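Local coordinates for protein alanine racemase (Enterococcus faecalis, PDB 3E5P) that belongs to the alanine racemase family, dimeric pyridoxal-5'-phosphate proteins that pair an eight-stranded beta/alpha barrel with a second domain rich in beta strands, at residues V38-G43 and C64-D69; N42-G47 and Y223-Y228; R128-V133 and L162-F167; S171-I176 and V204-T209. The protein carries 1 engineered substitution. All coordinates share one frame; numbering follows the deposited sequence.

Interaction 1. Residues V38-G43 and C64-D69. With PLP (pyridoxal-5'-phosphate), chain J.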
loop_
_atom_site.group_PDB
_atom_site.type_symbol
_atom_site.label_atom_id
_atom_site.label_comp_id
_atom_site.label_asym_id
_atom_site.label_seq_id
_atom_site.Cartn_x
_atom_site.Cartn_y
_atom_site.Cartn_z
ATOM N N VAL C 38 -1.241 -9.719 18.471
ATOM C CA VAL C 38 -1.373 -10.047 17.056
ATOM C C VAL C 38 -0.673 -8.938 16.275
ATOM O O VAL C 38 -1.041 -7.769 16.370
ATOM C CB VAL C 38 -2.859 -10.174 16.630
ATOM C CG1 VAL C 38 -3.662 -9.065 17.217
ATOM C CG2 VAL C 38 -2.981 -10.141 15.126
ATOM N N VAL C 39 0.560 -9.244 15.496
ATOM C CA VAL C 39 1.324 -8.265 14.744
ATOM C C VAL C 39 1.337 -8.549 13.254
ATOM O O VAL C 39 2.355 -8.345 12.581
ATOM C CB VAL C 39 2.783 -8.198 15.257
ATOM C CG1 VAL C 39 2.794 -7.742 16.710
ATOM C CG2 VAL C 39 3.461 -9.563 15.115
ATOM N N LYS C 40 0.208 -9.018 12.732
ATOM C CA LYS C 40 0.096 -9.340 11.314
ATOM C C LYS C 40 0.234 -8.091 10.448
ATOM O O LYS C 40 0.113 -6.969 10.939
ATOM C CB LYS C 40 -1.235 -10.037 11.026
ATOM C CG LYS C 40 -2.456 -9.259 11.492
ATOM C CD LYS C 40 -3.742 -9.915 11.014
ATOM C CE LYS C 40 -4.964 -9.177 11.537
ATOM N NZ LYS C 40 -5.083 -9.277 13.017
ATOM N N ALA C 41 0.284 -8.361 9.189
ATOM C CA ALA C 41 0.409 -7.255 8.252
ATOM C C ALA C 41 1.448 -6.264 8.759
ATOM O O ALA C 41 1.180 -5.062 8.869
ATOM C CB ALA C 41 -0.945 -6.556 8.072
ATOM N N ASN C 42 2.636 -6.787 9.055
ATOM C CA ASN C 42 3.754 -5.996 9.547
ATOM C C ASN C 42 3.321 -5.132 10.720
ATOM O O ASN C 42 3.527 -3.922 10.727
ATOM C CB ASN C 42 4.324 -5.133 8.412
ATOM C CG ASN C 42 5.741 -4.643 8.700
ATOM O OD1 ASN C 42 6.541 -5.350 9.323
ATOM N ND2 ASN C 42 6.064 -3.442 8.230
ATOM N N GLY C 43 2.723 -5.769 11.721
ATOM C CA GLY C 43 2.261 -5.041 12.883
ATOM C C GLY C 43 1.310 -3.945 12.449
ATOM O O GLY C 43 1.490 -2.777 12.810
ATOM N N CYS C 64 0.188 -13.523 17.415
ATOM C CA CYS C 64 -0.774 -13.917 16.392
ATOM C C CYS C 64 -0.392 -13.304 15.062
ATOM O O CYS C 64 -0.356 -12.079 14.911
ATOM C CB CYS C 64 -2.169 -13.447 16.760
ATOM S SG CYS C 64 -2.874 -14.360 18.103
ATOM N N VAL C 65 -0.124 -14.172 14.096
ATOM C CA VAL C 65 0.281 -13.745 12.774
ATOM C C VAL C 65 -0.715 -14.286 11.755
ATOM O O VAL C 65 -1.517 -15.164 12.079
ATOM C CB VAL C 65 1.688 -14.271 12.485
ATOM C CG1 VAL C 65 1.626 -15.459 11.526
ATOM C CG2 VAL C 65 2.551 -13.160 11.987
ATOM N N ALA C 66 -0.654 -13.770 10.527
ATOM C CA ALA C 66 -1.568 -14.181 9.468
ATOM C C ALA C 66 -0.945 -15.071 8.390
ATOM O O ALA C 66 -1.647 -15.813 7.707
ATOM C CB ALA C 66 -2.168 -12.953 8.823
ATOM N N LEU C 67 0.366 -14.992 8.215
ATOM C CA LEU C 67 1.003 -15.818 7.200
ATOM C C LEU C 67 2.136 -16.656 7.762
ATOM O O LEU C 67 2.709 -16.321 8.792
ATOM C CB LEU C 67 1.563 -14.948 6.070
ATOM C CG LEU C 67 0.678 -13.900 5.389
ATOM C CD1 LEU C 67 1.303 -13.534 4.040
ATOM C CD2 LEU C 67 -0.721 -14.445 5.182
ATOM N N LEU C 68 2.452 -17.742 7.069
ATOM C CA LEU C 68 3.556 -18.621 7.448
ATOM C C LEU C 68 4.823 -17.779 7.433
ATOM O O LEU C 68 5.621 -17.818 8.367
ATOM C CB LEU C 68 3.673 -19.769 6.437
ATOM C CG LEU C 68 4.921 -20.650 6.361
ATOM C CD1 LEU C 68 5.163 -21.375 7.672
ATOM C CD2 LEU C 68 4.726 -21.648 5.229
ATOM N N ASP C 69 4.987 -17.006 6.367
ATOM C CA ASP C 69 6.133 -16.123 6.193
ATOM C C ASP C 69 6.257 -15.080 7.308
ATOM O O ASP C 69 7.360 -14.654 7.650
ATOM C CB ASP C 69 6.027 -15.421 4.838
ATOM C CG ASP C 69 6.138 -16.392 3.665
ATOM O OD1 ASP C 69 7.225 -16.999 3.522
ATOM O OD2 ASP C 69 5.155 -16.555 2.894
HETATM N N1 PLP J . -8.273 -12.386 15.729
HETATM C C2 PLP J . -8.262 -12.589 14.406
HETATM C C2A PLP J . -8.756 -13.906 13.961
HETATM C C3 PLP J . -7.796 -11.621 13.525
HETATM O O3 PLP J . -8.214 -11.700 12.260
HETATM C C4 PLP J . -7.304 -10.380 13.953
HETATM C C4A PLP J . -6.040 -9.822 13.286
HETATM O O4A PLP J . -5.711 -9.661 12.110
HETATM C C5 PLP J . -7.392 -10.193 15.345
HETATM C C6 PLP J . -7.834 -11.203 16.188
HETATM C C5A PLP J . -7.281 -8.874 16.023
HETATM O O4P PLP J . -8.489 -8.219 16.149
HETATM P P PLP J . -8.393 -6.693 16.354
HETATM O O1P PLP J . -8.084 -6.484 17.718
HETATM O O2P PLP J . -9.628 -5.988 16.256
HETATM O O3P PLP J . -7.383 -6.163 15.462
#
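Val38 and Cys64 form a parallel bridge, CA atoms 4.0 Å apart, where strands 34-38 and 62-65 of the TIM barrel end; the backbones run together as far as Lys40 and Val65 and diverge beyond. There Ala41 to Gly43 take positive phi and psi, a left-handed helical turn in which Gly43 N bonds back to Val39 O. Cys64 O receives a weak, bent bond from Val39 N at 3.0 Å and also faces the CA-H of Val38. Val38, branched at CB, suits a buried strand. Its CB presses on Cys64 CB at 3.3 Å, the small cysteine being unbranched there, while Val38 CG2, set opposite the backbone N, lies 3.6 Å from PLP C4A.

Lys40 carries the cofactor. Lys40 CB lies 3.8 Å from Ala66 CB, a bare methyl that packs on the base of the chain without obstructing its run to the cofactor. The lysine runs straight through chi2 and chi3, then bends at chi4 (-66°) to bring NZ to the ring substituent. Asp315 of the second subunit packs on both Lys40 and Ala66, and Glu70 OE2 accepts from the backbone N of Ala66 and Leu67. The model joins Lys40 NZ to PLP C4A, consistent with the internal aldimine of this family, but the retained O4A crowds the lysine tip, making the exact geometry doubtful: NZ to C4A is only 1.1 Å.

Interaction 2. Residues N42-G47 and Y223-Y228. With PLP (pyridoxal-5'-phosphate), chain J.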
loop_
_atom_site.group_PDB
_atom_site.type_symbol
_atom_site.label_atom_id
_atom_site.label_comp_id
_atom_site.label_asym_id
_atom_site.label_seq_id
_atom_site.Cartn_x
_atom_site.Cartn_y
_atom_site.Cartn_z
ATOM N N ASN C 42 2.636 -6.787 9.055
ATOM C CA ASN C 42 3.754 -5.996 9.547
ATOM C C ASN C 42 3.321 -5.132 10.720
ATOM O O ASN C 42 3.527 -3.922 10.727
ATOM C CB ASN C 42 4.324 -5.133 8.412
ATOM C CG ASN C 42 5.741 -4.643 8.700
ATOM O OD1 ASN C 42 6.541 -5.350 9.323
ATOM N ND2 ASN C 42 6.064 -3.442 8.230
ATOM N N GLY C 43 2.723 -5.769 11.721
ATOM C CA GLY C 43 2.261 -5.041 12.883
ATOM C C GLY C 43 1.310 -3.945 12.449
ATOM O O GLY C 43 1.490 -2.777 12.810
ATOM N N TYR C 44 0.299 -4.311 11.662
ATOM C CA TYR C 44 -0.665 -3.337 11.179
ATOM C C TYR C 44 0.050 -2.114 10.619
ATOM O O TYR C 44 -0.359 -0.974 10.868
ATOM C CB TYR C 44 -1.600 -2.899 12.310
ATOM C CG TYR C 44 -2.493 -4.006 12.827
ATOM C CD1 TYR C 44 -1.962 -5.259 13.146
ATOM C CD2 TYR C 44 -3.854 -3.792 13.036
ATOM C CE1 TYR C 44 -2.757 -6.267 13.659
ATOM C CE2 TYR C 44 -4.661 -4.795 13.555
ATOM C CZ TYR C 44 -4.104 -6.037 13.865
ATOM O OH TYR C 44 -4.886 -7.051 14.377
ATOM N N GLY C 45 1.131 -2.360 9.887
ATOM C CA GLY C 45 1.872 -1.272 9.275
ATOM C C GLY C 45 2.891 -0.548 10.135
ATOM O O GLY C 45 3.571 0.362 9.654
ATOM N N HIS C 46 2.999 -0.933 11.398
ATOM C CA HIS C 46 3.958 -0.286 12.283
ATOM C C HIS C 46 5.285 -1.042 12.314
ATOM O O HIS C 46 6.295 -0.502 12.773
ATOM C CB HIS C 46 3.416 -0.204 13.713
ATOM C CG HIS C 46 2.133 0.552 13.840
ATOM N ND1 HIS C 46 0.958 0.129 13.253
ATOM C CD2 HIS C 46 1.822 1.665 14.547
ATOM C CE1 HIS C 46 -0.023 0.946 13.599
ATOM N NE2 HIS C 46 0.474 1.884 14.384
ATOM N N GLY C 47 5.275 -2.283 11.831
ATOM C CA GLY C 47 6.472 -3.106 11.837
ATOM C C GLY C 47 6.321 -4.207 12.871
ATOM O O GLY C 47 6.334 -3.946 14.083
ATOM N N TYR C 223 -4.978 -9.715 21.158
ATOM C CA TYR C 223 -4.982 -8.257 21.168
ATOM C C TYR C 223 -4.354 -7.643 19.924
ATOM O O TYR C 223 -3.153 -7.790 19.672
ATOM C CB TYR C 223 -4.239 -7.756 22.403
ATOM C CG TYR C 223 -4.855 -6.538 23.049
ATOM C CD1 TYR C 223 -4.057 -5.539 23.594
ATOM C CD2 TYR C 223 -6.240 -6.391 23.130
ATOM C CE1 TYR C 223 -4.622 -4.424 24.197
ATOM C CE2 TYR C 223 -6.808 -5.281 23.738
ATOM C CZ TYR C 223 -5.994 -4.305 24.261
ATOM O OH TYR C 223 -6.553 -3.190 24.841
ATOM N N GLY C 224 -5.180 -6.931 19.162
ATOM C CA GLY C 224 -4.723 -6.290 17.946
ATOM C C GLY C 224 -4.642 -4.774 17.990
ATOM O O GLY C 224 -3.885 -4.219 18.783
ATOM N N VAL C 225 -5.422 -4.115 17.131
ATOM C CA VAL C 225 -5.438 -2.653 17.009
ATOM C C VAL C 225 -5.292 -1.850 18.286
ATOM O O VAL C 225 -4.567 -0.858 18.317
ATOM C CB VAL C 225 -6.717 -2.154 16.321
ATOM C CG1 VAL C 225 -6.591 -2.315 14.825
ATOM C CG2 VAL C 225 -7.929 -2.908 16.860
ATOM N N ALA C 226 -5.988 -2.271 19.333
ATOM C CA ALA C 226 -5.929 -1.563 20.594
ATOM C C ALA C 226 -4.502 -1.345 21.062
ATOM O O ALA C 226 -4.206 -0.321 21.678
ATOM C CB ALA C 226 -6.710 -2.305 21.657
ATOM N N MET C 227 -3.602 -2.278 20.767
ATOM C CA MET C 227 -2.248 -2.090 21.250
ATOM C C MET C 227 -1.452 -1.031 20.502
ATOM O O MET C 227 -0.379 -0.626 20.959
ATOM C CB MET C 227 -1.482 -3.426 21.337
ATOM C CG MET C 227 -1.310 -4.224 20.087
ATOM S SD MET C 227 -0.422 -5.796 20.470
ATOM C CE MET C 227 0.790 -5.831 19.110
ATOM N N TYR C 228 -1.980 -0.558 19.378
ATOM C CA TYR C 228 -1.304 0.484 18.618
ATOM C C TYR C 228 -1.989 1.822 18.943
ATOM O O TYR C 228 -1.774 2.840 18.274
ATOM C CB TYR C 228 -1.396 0.190 17.132
ATOM C CG TYR C 228 -0.906 -1.182 16.758
ATOM C CD1 TYR C 228 0.460 -1.468 16.677
ATOM C CD2 TYR C 228 -1.813 -2.206 16.487
ATOM C CE1 TYR C 228 0.911 -2.741 16.335
ATOM C CE2 TYR C 228 -1.377 -3.489 16.145
ATOM C CZ TYR C 228 -0.016 -3.748 16.069
ATOM O OH TYR C 228 0.399 -5.003 15.696
HETATM N N1 PLP J . -8.273 -12.386 15.729
HETATM C C2 PLP J . -8.262 -12.589 14.406
HETATM C C2A PLP J . -8.756 -13.906 13.961
HETATM C C3 PLP J . -7.796 -11.621 13.525
HETATM O O3 PLP J . -8.214 -11.700 12.260
HETATM C C4 PLP J . -7.304 -10.380 13.953
HETATM C C4A PLP J . -6.040 -9.822 13.286
HETATM O O4A PLP J . -5.711 -9.661 12.110
HETATM C C5 PLP J . -7.392 -10.193 15.345
HETATM C C6 PLP J . -7.834 -11.203 16.188
HETATM C C5A PLP J . -7.281 -8.874 16.023
HETATM O O4P PLP J . -8.489 -8.219 16.149
HETATM P P PLP J . -8.393 -6.693 16.354
HETATM O O1P PLP J . -8.084 -6.484 17.718
HETATM O O2P PLP J . -9.628 -5.988 16.256
HETATM O O3P PLP J . -7.383 -6.163 15.462
#
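Gly43, in the left-handed turn that follows the first barrel strand, sets its CA 3.4 Å from Tyr228 OH, and the turn continues into an aromatic cluster of Tyr44, His46 and Tyr228. A side chain on Gly43 would collide with Gly47 O. Tyr44 meets the ring of Tyr228 obliquely (planes at 35°), with Tyr228 CE2 over one of its faces, and Tyr44 CE2 touches Val225 CG1. Tyrosine suits the place because its flat ring packs in the core while its hydroxyl, at the far end, bonds PLP O3P at 2.9 Å. His46 stacks face to face on Tyr228, centroids 4.6 Å apart. Its rotation is held by ND1, whose one N-H is shared between Gly43 O and Tyr44 O, both bonds bent; the former also takes His46 N. Tyr228 OH in turn bonds Val38 O, tying the cluster to strand 34-38. Gly224 has no side chain to strike the phosphate, and the next backbone group, Val225 N, points almost straight at PLP O3P, 3.3 Å away at 170°.

Interaction 3. Residues R128-V133 and L162-F167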
loop_
_atom_site.group_PDB
_atom_site.type_symbol
_atom_site.label_atom_id
_atom_site.label_comp_id
_atom_site.label_asym_id
_atom_site.label_seq_id
_atom_site.Cartn_x
_atom_site.Cartn_y
_atom_site.Cartn_z
ATOM N N ARG C 128 1.472 -28.338 16.744
ATOM C CA ARG C 128 0.551 -27.597 17.613
ATOM C C ARG C 128 -0.581 -27.030 16.767
ATOM O O ARG C 128 -0.363 -26.112 15.976
ATOM C CB ARG C 128 1.250 -26.418 18.287
ATOM C CG ARG C 128 2.497 -26.719 19.086
ATOM C CD ARG C 128 3.141 -25.397 19.473
ATOM N NE ARG C 128 4.265 -25.546 20.381
ATOM C CZ ARG C 128 4.953 -24.523 20.883
ATOM N NH1 ARG C 128 4.625 -23.275 20.561
ATOM N NH2 ARG C 128 5.974 -24.747 21.705
ATOM N N VAL C 129 -1.786 -27.559 16.942
ATOM C CA VAL C 129 -2.915 -27.074 16.167
ATOM C C VAL C 129 -4.028 -26.461 17.012
ATOM O O VAL C 129 -4.368 -26.968 18.078
ATOM C CB VAL C 129 -3.521 -28.207 15.304
ATOM C CG1 VAL C 129 -2.410 -29.126 14.811
ATOM C CG2 VAL C 129 -4.562 -28.984 16.100
ATOM N N HIS C 130 -4.577 -25.349 16.535
ATOM C CA HIS C 130 -5.692 -24.686 17.212
ATOM C C HIS C 130 -6.880 -24.855 16.270
ATOM O O HIS C 130 -6.815 -24.451 15.116
ATOM C CB HIS C 130 -5.426 -23.182 17.426
ATOM C CG HIS C 130 -4.396 -22.882 18.471
ATOM N ND1 HIS C 130 -4.537 -21.848 19.377
ATOM C CD2 HIS C 130 -3.198 -23.459 18.740
ATOM C CE1 HIS C 130 -3.472 -21.805 20.158
ATOM N NE2 HIS C 130 -2.644 -22.771 19.794
ATOM N N LEU C 131 -7.953 -25.460 16.749
ATOM C CA LEU C 131 -9.125 -25.670 15.907
ATOM C C LEU C 131 -10.044 -24.461 15.959
ATOM O O LEU C 131 -10.364 -23.957 17.036
ATOM C CB LEU C 131 -9.883 -26.918 16.366
ATOM C CG LEU C 131 -9.075 -28.220 16.358
ATOM C CD1 LEU C 131 -9.929 -29.380 16.884
ATOM C CD2 LEU C 131 -8.598 -28.509 14.941
ATOM N N LYS C 132 -10.462 -23.973 14.798
ATOM C CA LYS C 132 -11.353 -22.830 14.789
ATOM C C LYS C 132 -12.783 -23.254 14.525
ATOM O O LYS C 132 -13.073 -23.985 13.581
ATOM C CB LYS C 132 -10.933 -21.800 13.737
ATOM C CG LYS C 132 -11.717 -20.483 13.844
ATOM C CD LYS C 132 -11.368 -19.506 12.739
ATOM C CE LYS C 132 -12.240 -18.264 12.824
ATOM N NZ LYS C 132 -12.053 -17.342 11.662
ATOM N N VAL C 133 -13.683 -22.805 15.382
ATOM C CA VAL C 133 -15.088 -23.111 15.199
ATOM C C VAL C 133 -15.736 -21.794 14.762
ATOM O O VAL C 133 -15.565 -20.759 15.416
ATOM C CB VAL C 133 -15.698 -23.681 16.507
ATOM C CG1 VAL C 133 -15.022 -23.058 17.709
ATOM C CG2 VAL C 133 -17.185 -23.447 16.534
ATOM N N LEU C 162 -0.877 -32.281 18.506
ATOM C CA LEU C 162 -0.905 -31.726 19.842
ATOM C C LEU C 162 -1.819 -30.538 19.700
ATOM O O LEU C 162 -1.476 -29.585 19.005
ATOM C CB LEU C 162 0.493 -31.271 20.251
ATOM C CG LEU C 162 0.677 -30.554 21.593
ATOM C CD1 LEU C 162 0.202 -29.121 21.487
ATOM C CD2 LEU C 162 -0.055 -31.312 22.698
ATOM N N TRP C 163 -2.994 -30.583 20.316
ATOM C CA TRP C 163 -3.877 -29.442 20.167
ATOM C C TRP C 163 -3.769 -28.463 21.316
ATOM O O TRP C 163 -4.203 -28.703 22.440
ATOM C CB TRP C 163 -5.328 -29.876 19.887
ATOM C CG TRP C 163 -6.176 -30.263 21.026
ATOM C CD1 TRP C 163 -5.926 -31.235 21.937
ATOM C CD2 TRP C 163 -7.484 -29.758 21.319
ATOM N NE1 TRP C 163 -7.005 -31.383 22.785
ATOM C CE2 TRP C 163 -7.976 -30.485 22.426
ATOM C CE3 TRP C 163 -8.290 -28.764 20.752
ATOM C CZ2 TRP C 163 -9.243 -30.253 22.979
ATOM C CZ3 TRP C 163 -9.550 -28.533 21.302
ATOM C CH2 TRP C 163 -10.012 -29.276 22.405
ATOM N N GLU C 164 -3.138 -27.350 20.975
ATOM C CA GLU C 164 -2.854 -26.248 21.865
ATOM C C GLU C 164 -4.128 -25.477 22.219
ATOM O O GLU C 164 -4.301 -25.027 23.353
ATOM C CB GLU C 164 -1.848 -25.341 21.156
ATOM C CG GLU C 164 -0.793 -24.695 22.012
ATOM C CD GLU C 164 0.310 -24.081 21.160
ATOM O OE1 GLU C 164 -0.014 -23.377 20.180
ATOM O OE2 GLU C 164 1.499 -24.299 21.471
ATOM N N GLY C 165 -5.027 -25.325 21.258
ATOM C CA GLY C 165 -6.239 -24.583 21.554
ATOM C C GLY C 165 -7.447 -24.833 20.680
ATOM O O GLY C 165 -7.459 -25.706 19.816
ATOM N N ILE C 166 -8.492 -24.063 20.952
ATOM C CA ILE C 166 -9.736 -24.125 20.207
ATOM C C ILE C 166 -10.267 -22.709 20.321
ATOM O O ILE C 166 -10.365 -22.170 21.415
ATOM C CB ILE C 166 -10.711 -25.160 20.811
ATOM C CG1 ILE C 166 -11.920 -25.316 19.893
ATOM C CG2 ILE C 166 -11.112 -24.766 22.208
ATOM C CD1 ILE C 166 -12.801 -26.482 20.243
ATOM N N PHE C 167 -10.581 -22.084 19.195
ATOM C CA PHE C 167 -11.025 -20.702 19.253
ATOM C C PHE C 167 -12.050 -20.309 18.214
ATOM O O PHE C 167 -12.258 -21.020 17.237
ATOM C CB PHE C 167 -9.811 -19.805 19.084
ATOM C CG PHE C 167 -9.229 -19.845 17.704
ATOM C CD1 PHE C 167 -9.320 -18.736 16.864
ATOM C CD2 PHE C 167 -8.586 -20.986 17.238
ATOM C CE1 PHE C 167 -8.773 -18.764 15.572
ATOM C CE2 PHE C 167 -8.038 -21.028 15.953
ATOM C CZ PHE C 167 -8.129 -19.917 15.120
#
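Glu164 OE1 is gripped by His130 NE2, 2.7 Å away across the two strands, and by Ser103 OG. The histidine reaches the anti lone pair of OE1 from nearly within its own ring plane, and ring and carboxylate stand 82° apart. His130 ND1 bonds His203 NE2, so both nitrogens have partners and the ring's rotation is fixed. Gly165 lies over one face of this ring, its CA 4.0 Å from the centroid; glycine fits because a CB there would strike ND1. Arg128 NE is 3.2 Å from Glu164 OE2, but that oxygen is less surely placed and lies well out of the guanidinium plane; Asp101 is the arginine's stronger partner.

Farther along, Phe167 takes Lys132 CB over one face of its ring, 4.0 Å from the centroid, with chi1 of 70° turning the ring back over the neighbouring strand. Parallel-sheet bonds, among them Phe167 N to Leu131 O at 2.9 Å, hold the backbones together. Opposite the face of His130, Lys132 and Phe167 lie Val129, Leu131, Trp163 and Ile166, apolar residues suited to a buried layer. Strands 127-132 and 161-167 belong to one beta-alpha-beta unit: helix 146-156 covers Leu131 and Trp163, while strands 103-106 and 201-205 flank the pair in the barrel.

Interaction 4. Residues S171-I176 and V204-T209. With PLP (pyridoxal-5'-phosphate), chain J.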
loop_
_atom_site.group_PDB
_atom_site.type_symbol
_atom_site.label_atom_id
_atom_site.label_comp_id
_atom_site.label_asym_id
_atom_site.label_seq_id
_atom_site.Cartn_x
_atom_site.Cartn_y
_atom_site.Cartn_z
ATOM N N SER C 171 -17.556 -11.176 14.838
ATOM C CA SER C 171 -17.642 -10.244 13.716
ATOM C C SER C 171 -18.211 -8.867 14.086
ATOM O O SER C 171 -18.016 -7.897 13.347
ATOM C CB SER C 171 -18.512 -10.839 12.610
ATOM O OG SER C 171 -19.865 -10.945 13.027
ATOM N N THR C 172 -18.917 -8.777 15.213
ATOM C CA THR C 172 -19.505 -7.511 15.619
ATOM C C THR C 172 -19.284 -7.156 17.086
ATOM O O THR C 172 -20.201 -6.684 17.771
ATOM C CB THR C 172 -21.009 -7.506 15.335
ATOM O OG1 THR C 172 -21.663 -8.473 16.168
ATOM C CG2 THR C 172 -21.256 -7.837 13.865
ATOM N N ALA C 173 -18.066 -7.373 17.570
ATOM C CA ALA C 173 -17.757 -7.066 18.957
ATOM C C ALA C 173 -17.643 -5.559 19.155
ATOM O O ALA C 173 -17.746 -5.070 20.276
ATOM C CB ALA C 173 -16.464 -7.763 19.382
ATOM N N ASP C 174 -17.434 -4.824 18.063
ATOM C CA ASP C 174 -17.331 -3.363 18.136
ATOM C C ASP C 174 -18.672 -2.699 17.825
ATOM O O ASP C 174 -18.731 -1.506 17.545
ATOM C CB ASP C 174 -16.284 -2.832 17.147
ATOM C CG ASP C 174 -16.629 -3.140 15.704
ATOM O OD1 ASP C 174 -15.994 -2.557 14.804
ATOM O OD2 ASP C 174 -17.522 -3.972 15.456
ATOM N N GLU C 175 -19.748 -3.473 17.877
ATOM C CA GLU C 175 -21.066 -2.949 17.565
ATOM C C GLU C 175 -21.860 -2.584 18.824
ATOM O O GLU C 175 -21.752 -3.246 19.864
ATOM C CB GLU C 175 -21.829 -3.976 16.723
ATOM C CG GLU C 175 -22.540 -3.417 15.491
ATOM C CD GLU C 175 -21.590 -2.842 14.438
ATOM O OE1 GLU C 175 -22.074 -2.479 13.339
ATOM O OE2 GLU C 175 -20.369 -2.743 14.701
ATOM N N ILE C 176 -22.647 -1.516 18.714
ATOM C CA ILE C 176 -23.488 -1.010 19.801
ATOM C C ILE C 176 -24.533 -2.059 20.190
ATOM O O ILE C 176 -24.772 -2.311 21.372
ATOM C CB ILE C 176 -24.223 0.281 19.369
ATOM C CG1 ILE C 176 -23.511 0.932 18.167
ATOM C CG2 ILE C 176 -24.248 1.262 20.519
ATOM C CD1 ILE C 176 -23.674 0.177 16.821
ATOM N N VAL C 204 -11.285 -16.284 22.348
ATOM C CA VAL C 204 -12.361 -15.790 21.510
ATOM C C VAL C 204 -12.329 -14.274 21.351
ATOM O O VAL C 204 -12.980 -13.726 20.467
ATOM C CB VAL C 204 -13.738 -16.182 22.096
ATOM C CG1 VAL C 204 -13.817 -17.689 22.289
ATOM C CG2 VAL C 204 -13.970 -15.469 23.425
ATOM N N SER C 205 -11.551 -13.598 22.191
ATOM C CA SER C 205 -11.505 -12.144 22.177
ATOM C C SER C 205 -10.464 -11.431 21.333
ATOM O O SER C 205 -9.325 -11.876 21.183
ATOM C CB SER C 205 -11.386 -11.623 23.611
ATOM O OG SER C 205 -12.453 -12.091 24.413
ATOM N N ASN C 206 -10.893 -10.296 20.795
ATOM C CA ASN C 206 -10.055 -9.416 19.993
ATOM C C ASN C 206 -10.064 -8.099 20.788
ATOM O O ASN C 206 -10.573 -8.076 21.918
ATOM C CB ASN C 206 -10.655 -9.229 18.593
ATOM C CG ASN C 206 -12.089 -8.712 18.629
ATOM O OD1 ASN C 206 -12.724 -8.559 17.586
ATOM N ND2 ASN C 206 -12.602 -8.439 19.827
ATOM N N SER C 207 -9.514 -7.024 20.227
ATOM C CA SER C 207 -9.477 -5.743 20.934
ATOM C C SER C 207 -10.852 -5.359 21.476
ATOM O O SER C 207 -11.029 -5.160 22.678
ATOM C CB SER C 207 -8.975 -4.620 20.015
ATOM O OG SER C 207 -7.600 -4.762 19.688
ATOM N N ALA C 208 -11.827 -5.265 20.578
ATOM C CA ALA C 208 -13.184 -4.887 20.952
ATOM C C ALA C 208 -13.797 -5.771 22.041
ATOM O O ALA C 208 -14.363 -5.261 23.008
ATOM C CB ALA C 208 -14.074 -4.883 19.716
ATOM N N THR C 209 -13.700 -7.090 21.895
ATOM C CA THR C 209 -14.276 -7.973 22.899
ATOM C C THR C 209 -13.628 -7.689 24.243
ATOM O O THR C 209 -14.319 -7.498 25.244
ATOM C CB THR C 209 -14.064 -9.459 22.566
ATOM O OG1 THR C 209 -14.582 -9.753 21.265
ATOM C CG2 THR C 209 -14.796 -10.311 23.570
HETATM N N1 PLP J . -8.273 -12.386 15.729
HETATM C C2 PLP J . -8.262 -12.589 14.406
HETATM C C2A PLP J . -8.756 -13.906 13.961
HETATM C C3 PLP J . -7.796 -11.621 13.525
HETATM O O3 PLP J . -8.214 -11.700 12.260
HETATM C C4 PLP J . -7.304 -10.380 13.953
HETATM C C4A PLP J . -6.040 -9.822 13.286
HETATM O O4A PLP J . -5.711 -9.661 12.110
HETATM C C5 PLP J . -7.392 -10.193 15.345
HETATM C C6 PLP J . -7.834 -11.203 16.188
HETATM C C5A PLP J . -7.281 -8.874 16.023
HETATM O O4P PLP J . -8.489 -8.219 16.149
HETATM P P PLP J . -8.393 -6.693 16.354
HETATM O O1P PLP J . -8.084 -6.484 17.718
HETATM O O2P PLP J . -9.628 -5.988 16.256
HETATM O O3P PLP J . -7.383 -6.163 15.462
#
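The phosphate-binding end of the barrel includes the start of helix 207-212, and here Ala173 and Asp174 of a loop pack against Ala208 and Thr209 of that helix. The loop makes a type I turn from Thr172 to Glu175, closed by a backbone bond from Glu175 N to Thr172 O. Ala173 points its methyl at the helix, where CB lies 3.8 Å from Ala208 CB and 3.3 Å from Thr209 OG1. The Ala208 methyl also covers the Ala173 carbonyl carbon at 3.7 Å and touches Asp174 CB. Two alanines suit so close an approach, since each offers just one methyl group.

As in many phosphate-binding TIM barrels, the phosphate is bound at the C-terminal end of the strands, here where strand 201-205 gives way to the helix. Asn206 takes the N-cap position, and its CB sits 3.4 Å from PLP O4P. Ser207 follows with two bonds to one phosphate oxygen: its backbone N donates to PLP O1P at 2.9 Å and 156°, and its OG to the same atom at 2.7 Å. Chi1 of -69° places OG beside the backbone N, letting both converge. Ser207 OG also accepts from Ala226 N, and the helix's N-terminal end would probably stabilise the phosphate's negative charge.

How the interactions relate
All four contacts belong to the eight-stranded barrel. Interactions 1 and 2 start from the same stretch of chain, share Asn42 and Gly43, and lie about 9 Å apart between centres; a probable hydrogen bond from Val38 N to Tyr223 O joins them where the first barrel strand meets the last, closing the cylinder. Interaction 4 falls between the two segments of interaction 2 in sequence, yet touches it through Ser207 and the 224-226 backbone, so distant parts of the chain meet around one phosphate. Interaction 3 precedes interaction 4 and joins the fifth and sixth strands, about 18 Å from interaction 1 between centres. Thus interactions 1, 2 and 4 touch PLP, whereas interaction 3 does not, though Phe167 comes within about 5 Å.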